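Local coordinates for protein diguanylate cyclase (Vibrio cholerae serotype O1, PDB 6EIB) that catalyses the condensation of two GTP molecules to cyclic di-GMP through its magnesium-dependent GGDEF-type domain and takes part in biofilm formation, at residues E55-L60 and C74-G79. Sequence-based numbering, arbitrary orientation.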
ATOM      1  N   GLU A  55      14.921   6.599   5.009  1.00 39.01           N
ATOM      2  CA  GLU A  55      15.151   5.290   5.629  1.00 38.88           C
ATOM      3  C   GLU A  55      13.850   4.608   5.965  1.00 35.58           C
ATOM      4  O   GLU A  55      13.739   3.376   5.871  1.00 35.41           O
ATOM      5  CB  GLU A  55      15.992   5.419   6.904  1.00 42.20           C
ATOM      6  CG  GLU A  55      17.453   5.729   6.664  1.00 46.75           C
ATOM      7  CD  GLU A  55      18.241   5.906   7.966  1.00 49.88           C
ATOM      8  OE1 GLU A  55      17.629   5.868   9.066  1.00 49.93           O
ATOM      9  OE2 GLU A  55      19.473   6.085   7.875  1.00 52.08           O
ATOM     10  N   VAL A  56      12.886   5.410   6.417  1.00 33.14           N
ATOM     11  CA  VAL A  56      11.550   4.920   6.736  1.00 30.49           C
ATOM     12  C   VAL A  56      10.891   4.341   5.497  1.00 31.63           C
ATOM     13  O   VAL A  56      10.332   3.240   5.537  1.00 32.59           O
ATOM     14  CB  VAL A  56      10.637   6.035   7.287  1.00 28.61           C
ATOM     15  CG1 VAL A  56       9.246   5.455   7.588  1.00 26.56           C
ATOM     16  CG2 VAL A  56      11.250   6.675   8.525  1.00 29.22           C
ATOM     17  N   LEU A  57      10.957   5.094   4.400  1.00 31.91           N
ATOM     18  CA  LEU A  57      10.396   4.646   3.126  1.00 31.25           C
ATOM     19  C   LEU A  57      11.068   3.325   2.717  1.00 34.16           C
ATOM     20  O   LEU A  57      10.409   2.376   2.304  1.00 34.71           O
ATOM     21  CB  LEU A  57      10.622   5.691   2.041  1.00 30.22           C
ATOM     22  CG  LEU A  57       9.970   7.068   2.213  1.00 28.80           C
ATOM     23  CD1 LEU A  57      10.481   8.044   1.183  1.00 29.36           C
ATOM     24  CD2 LEU A  57       8.486   6.948   2.137  1.00 27.00           C
ATOM     25  N   CYS A  58      12.380   3.265   2.884  1.00 35.63           N
ATOM     26  CA  CYS A  58      13.120   2.073   2.513  1.00 38.63           C
ATOM     27  C   CYS A  58      12.747   0.854   3.335  1.00 38.05           C
ATOM     28  O   CYS A  58      12.543  -0.227   2.769  1.00 39.02           O
ATOM     29  CB  CYS A  58      14.617   2.328   2.637  1.00 41.69           C
ATOM     30  SG  CYS A  58      15.237   3.281   1.256  1.00 60.12           S
ATOM     31  N   PHE A  59      12.639   1.033   4.648  1.00 36.59           N
ATOM     32  CA  PHE A  59      12.184  -0.021   5.547  1.00 33.98           C
ATOM     33  C   PHE A  59      10.783  -0.502   5.170  1.00 32.98           C
ATOM     34  O   PHE A  59      10.503  -1.702   5.226  1.00 33.73           O
ATOM     35  CB  PHE A  59      12.195   0.452   6.999  1.00 32.04           C
ATOM     36  CG  PHE A  59      11.629  -0.562   7.952  1.00 29.65           C
ATOM     37  CD1 PHE A  59      12.430  -1.579   8.455  1.00 29.85           C
ATOM     38  CD2 PHE A  59      10.283  -0.535   8.300  1.00 28.05           C
ATOM     39  CE1 PHE A  59      11.900  -2.539   9.314  1.00 29.47           C
ATOM     40  CE2 PHE A  59       9.750  -1.498   9.155  1.00 27.53           C
ATOM     41  CZ  PHE A  59      10.556  -2.496   9.648  1.00 28.02           C
ATOM     42  N   LEU A  60       9.900   0.427   4.806  1.00 30.54           N
ATOM     43  CA  LEU A  60       8.525   0.055   4.449  1.00 28.41           C
ATOM     44  C   LEU A  60       8.519  -0.808   3.192  1.00 29.08           C
ATOM     45  O   LEU A  60       7.783  -1.816   3.104  1.00 26.64           O
ATOM     46  CB  LEU A  60       7.648   1.288   4.228  1.00 26.57           C
ATOM     47  CG  LEU A  60       6.195   0.974   3.867  1.00 25.27           C
ATOM     48  CD1 LEU A  60       5.534   0.095   4.907  1.00 24.93           C
ATOM     49  CD2 LEU A  60       5.350   2.276   3.645  1.00 27.42           C
ATOM     50  N   CYS A  74       4.772  -3.146  -6.580  1.00 25.23           N
ATOM     51  CA  CYS A  74       4.787  -2.029  -5.635  1.00 25.37           C
ATOM     52  C   CYS A  74       5.050  -0.724  -6.341  1.00 26.46           C
ATOM     53  O   CYS A  74       5.811  -0.682  -7.306  1.00 28.50           O
ATOM     54  CB  CYS A  74       5.868  -2.258  -4.562  1.00 28.11           C
ATOM     55  SG  CYS A  74       6.173  -0.758  -3.491  1.00 42.11           S
ATOM     56  N   GLY A  75       4.459   0.369  -5.846  1.00 25.52           N
ATOM     57  CA  GLY A  75       4.770   1.663  -6.415  1.00 23.82           C
ATOM     58  C   GLY A  75       4.654   2.746  -5.351  1.00 21.58           C
ATOM     59  O   GLY A  75       3.739   2.758  -4.536  1.00 17.64           O
ATOM     60  N   ARG A  76       5.621   3.635  -5.341  1.00 23.01           N
ATOM     61  CA  ARG A  76       5.477   4.824  -4.528  1.00 25.08           C
ATOM     62  C   ARG A  76       4.734   5.827  -5.368  1.00 23.18           C
ATOM     63  O   ARG A  76       5.339   6.443  -6.227  1.00 24.61           O
ATOM     64  CB  ARG A  76       6.836   5.357  -4.119  1.00 28.64           C
ATOM     65  CG  ARG A  76       6.780   6.501  -3.107  1.00 30.92           C
ATOM     66  CD  ARG A  76       8.134   7.170  -3.052  1.00 33.65           C
ATOM     67  NE  ARG A  76       8.151   8.246  -2.088  1.00 36.21           N
ATOM     68  CZ  ARG A  76       9.163   9.086  -1.957  1.00 37.79           C
ATOM     69  NH1 ARG A  76      10.215   8.953  -2.759  1.00 38.15           N
ATOM     70  NH2 ARG A  76       9.107  10.055  -1.038  1.00 38.25           N
ATOM     71  N   VAL A  77       3.448   6.035  -5.111  1.00 23.00           N
ATOM     72  CA  VAL A  77       2.677   6.903  -6.018  1.00 23.94           C
ATOM     73  C   VAL A  77       2.534   8.357  -5.539  1.00 26.26           C
ATOM     74  O   VAL A  77       1.986   9.228  -6.248  1.00 26.86           O
ATOM     75  CB  VAL A  77       1.284   6.316  -6.273  1.00 22.68           C
ATOM     76  CG1 VAL A  77       1.402   4.998  -7.057  1.00 22.29           C
ATOM     77  CG2 VAL A  77       0.532   6.110  -4.951  1.00 20.70           C
ATOM     78  N   GLY A  78       3.027   8.620  -4.342  1.00 25.29           N
ATOM     79  CA  GLY A  78       3.059   9.975  -3.824  1.00 26.50           C
ATOM     80  C   GLY A  78       4.215  10.094  -2.847  1.00 28.24           C
ATOM     81  O   GLY A  78       4.923   9.108  -2.576  1.00 27.29           O
ATOM     82  N   GLY A  79       4.350  11.270  -2.244  1.00 28.95           N
ATOM     83  CA  GLY A  79       5.410  11.503  -1.287  1.00 30.17           C
ATOM     84  C   GLY A  79       5.489  10.416  -0.231  1.00 29.54           C
ATOM     85  O   GLY A  79       6.584   9.913   0.037  1.00 29.73           O
TER
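L57 of helix 50-67 presses one methyl, CD1, onto a face of the R76 guanidinium. The methyl sits off-centre, toward the rim of the group, with CD1 3.3 Å from NH2 of R76. The two side chains cross at about a right angle. R76, on strand 73-76, reaches the leucine because CG lies anti to the backbone N (chi1 -172°) and the chain stays extended as far as NE. The second methyl of L57, CD2, stands more loosely against the carbonyl of G79, 4.1 Å from its O.

That oxygen holds the guanidinium in place. NE of R76 donates to O of G79 at 3.1 Å, from above the carbonyl plane. NH2 of R76 makes the shorter and straighter bond to O of G79, 2.7 Å, on a lone pair. Both bonds lie close to the guanidinium plane, so the edge of the group is turned to O of G79 while one face meets L57.

The packed side is the buried leucine, which also touches F41 and F82. The loose side is R76 and G79, both exposed, with a sulfate ion, probably from the crystallisation liquor, near the arginine side chain. E80, the predicted proton acceptor and probable magnesium ligand, follows G79 directly. The arrangement joins helix 50-67 to the antiparallel hairpin of strands 73-76 and 81-87, where the signature motif of GGDEF domains, here GGEEF, begins in the turn at G78.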